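Local coordinates for protein 2-hydroxy-3-oxopropionate reductase (Polaromonas sp. JS666, PDB 4DLL) that probably catalyses the NAD(P)H-dependent reduction of 2-hydroxy-3-oxopropionate (tartronate semialdehyde) to D-glycerate, at residues D103-A107 with Q108-A112. Residues are numbered along the deposited sequence; the frame is centred on the assembly and turned at random.
Sequences DVLFA and QGVAA
Gln108 takes up the carbonyl of Asp103 as helix 98-107 runs out: its N lies 2.9 Å from Asp103 O, a bond bent to 142° at the hydrogen. Since the donor is five residues on, the last turn is of the wider pi type. The glutamine's CB packs against Val104 O, and its extended chain carries OE1 back to Val104 CG2 (3.9 Å). Where this side chain passes that of Asp103, the amide and carboxylate planes are turned 69° apart.

Gly109 then illustrates how a helix is commonly ended, by a glycine at positive phi (73°). Its N reaches Phe106 O at 3.2 Å, approaching from above the carbonyl plane. The same glycine is the N-cap of helix 110-113, so a single residue leaves the first helix and caps the second.

Val110 turns back over the end of the first helix. Its N makes a weak bond to Val104 O at 3.5 Å, and CG2, placed beside its own backbone N, meets Val104 CG1 at 3.7 Å.

With Ala111 the hydrogen bonding becomes straighter: its N donates at 2.9 Å to Leu105 O, on a lone pair in the carbonyl plane. Ala111 CB touches both Leu105 CD2 (4.0 Å) and, obliquely, Phe106 CE1 (3.7 Å).

This turn belongs to the beta-alpha-beta crossover from strand 90-93 to the parallel strand 119-122 of the Rossmann-type domain. Val104 and Val110 rest on Ala81 of helix 81-85, whereas Leu105, Phe106 and Ala111 meet Leu138 of helix 128-140, whose Arg137 makes a cation-pi contact with Phe106.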
ATOM      1  N   ASP A 103      -4.681  31.262  16.048  1.00 44.94           N
ATOM      2  CA  ASP A 103      -4.616  32.696  15.824  1.00 45.66           C
ATOM      3  C   ASP A 103      -5.906  33.183  15.173  1.00 44.70           C
ATOM      4  O   ASP A 103      -6.657  33.982  15.759  1.00 44.17           O
ATOM      5  CB  ASP A 103      -3.418  33.049  14.945  1.00 46.78           C
ATOM      6  CG  ASP A 103      -3.152  34.542  14.910  1.00 50.34           C
ATOM      7  OD1 ASP A 103      -2.353  35.019  15.750  1.00 54.95           O
ATOM      8  OD2 ASP A 103      -3.768  35.249  14.075  1.00 54.13           O
ATOM      9  N   VAL A 104      -6.190  32.672  13.982  1.00 43.64           N
ATOM     10  CA  VAL A 104      -7.480  32.953  13.322  1.00 42.76           C
ATOM     11  C   VAL A 104      -8.746  32.837  14.220  1.00 43.05           C
ATOM     12  O   VAL A 104      -9.585  33.750  14.252  1.00 42.03           O
ATOM     13  CB  VAL A 104      -7.648  32.141  12.023  1.00 42.11           C
ATOM     14  CG1 VAL A 104      -8.970  32.499  11.342  1.00 39.68           C
ATOM     15  CG2 VAL A 104      -6.508  32.464  11.096  1.00 40.55           C
ATOM     16  N   LEU A 105      -8.861  31.732  14.954  1.00 43.44           N
ATOM     17  CA  LEU A 105     -10.032  31.508  15.781  1.00 44.53           C
ATOM     18  C   LEU A 105     -10.093  32.512  16.925  1.00 46.80           C
ATOM     19  O   LEU A 105     -11.146  33.079  17.214  1.00 47.89           O
ATOM     20  CB  LEU A 105     -10.005  30.083  16.352  1.00 43.91           C
ATOM     21  CG  LEU A 105     -10.767  28.947  15.633  1.00 39.58           C
ATOM     22  CD1 LEU A 105     -10.548  27.649  16.400  1.00 36.11           C
ATOM     23  CD2 LEU A 105     -12.233  29.274  15.574  1.00 29.36           C
ATOM     24  N   PHE A 106      -8.959  32.747  17.578  1.00 48.51           N
ATOM     25  CA  PHE A 106      -8.970  33.557  18.793  1.00 49.76           C
ATOM     26  C   PHE A 106      -8.284  34.918  18.637  1.00 50.62           C
ATOM     27  O   PHE A 106      -8.915  35.931  18.888  1.00 51.98           O
ATOM     28  CB  PHE A 106      -8.486  32.730  19.996  1.00 49.95           C
ATOM     29  CG  PHE A 106      -9.187  31.394  20.104  1.00 50.40           C
ATOM     30  CD1 PHE A 106     -10.512  31.316  20.534  1.00 49.47           C
ATOM     31  CD2 PHE A 106      -8.539  30.219  19.725  1.00 51.02           C
ATOM     32  CE1 PHE A 106     -11.188  30.079  20.588  1.00 49.33           C
ATOM     33  CE2 PHE A 106      -9.206  28.974  19.776  1.00 50.45           C
ATOM     34  CZ  PHE A 106     -10.529  28.908  20.190  1.00 48.59           C
ATOM     35  N   ALA A 107      -7.040  34.980  18.173  1.00 50.81           N
ATOM     36  CA  ALA A 107      -6.419  36.297  17.914  1.00 51.39           C
ATOM     37  C   ALA A 107      -7.249  37.199  16.977  1.00 51.84           C
ATOM     38  O   ALA A 107      -7.248  38.431  17.137  1.00 52.43           O
ATOM     39  CB  ALA A 107      -5.002  36.135  17.343  1.00 51.31           C
ATOM     40  N   GLN A 108      -7.914  36.580  15.987  1.00 50.82           N
ATOM     41  CA  GLN A 108      -8.657  37.287  14.940  1.00 49.70           C
ATOM     42  C   GLN A 108     -10.171  37.257  15.187  1.00 48.39           C
ATOM     43  O   GLN A 108     -10.935  37.775  14.411  1.00 48.24           O
ATOM     44  CB  GLN A 108      -8.315  36.717  13.540  1.00 49.93           C
ATOM     45  CG  GLN A 108      -7.027  37.247  12.933  1.00 51.85           C
ATOM     46  CD  GLN A 108      -6.903  36.997  11.404  1.00 57.22           C
ATOM     47  OE1 GLN A 108      -5.963  36.321  10.958  1.00 57.68           O
ATOM     48  NE2 GLN A 108      -7.852  37.536  10.603  1.00 56.77           N
ATOM     49  N   GLY A 109     -10.598  36.624  16.265  1.00 47.08           N
ATOM     50  CA  GLY A 109     -11.966  36.762  16.719  1.00 45.90           C
ATOM     51  C   GLY A 109     -13.043  36.069  15.897  1.00 44.42           C
ATOM     52  O   GLY A 109     -14.186  36.512  15.881  1.00 44.47           O
ATOM     53  N   VAL A 110     -12.680  34.982  15.234  1.00 43.66           N
ATOM     54  CA  VAL A 110     -13.629  34.182  14.451  1.00 42.65           C
ATOM     55  C   VAL A 110     -14.561  33.490  15.434  1.00 42.22           C
ATOM     56  O   VAL A 110     -15.794  33.518  15.290  1.00 40.84           O
ATOM     57  CB  VAL A 110     -12.898  33.164  13.514  1.00 42.76           C
ATOM     58  CG1 VAL A 110     -13.847  32.076  12.983  1.00 42.15           C
ATOM     59  CG2 VAL A 110     -12.252  33.892  12.354  1.00 41.83           C
ATOM     60  N   ALA A 111     -13.968  32.896  16.457  1.00 42.01           N
ATOM     61  CA  ALA A 111     -14.777  32.160  17.412  1.00 43.41           C
ATOM     62  C   ALA A 111     -15.778  33.092  18.063  1.00 43.68           C
ATOM     63  O   ALA A 111     -16.971  32.768  18.187  1.00 44.15           O
ATOM     64  CB  ALA A 111     -13.921  31.470  18.456  1.00 43.49           C
ATOM     65  N   ALA A 112     -15.279  34.264  18.453  1.00 44.40           N
ATOM     66  CA  ALA A 112     -16.063  35.282  19.153  1.00 43.71           C
ATOM     67  C   ALA A 112     -17.276  35.643  18.335  1.00 42.54           C
ATOM     68  O   ALA A 112     -18.366  35.798  18.881  1.00 43.59           O
ATOM     69  CB  ALA A 112     -15.205  36.527  19.411  1.00 43.48           C
TER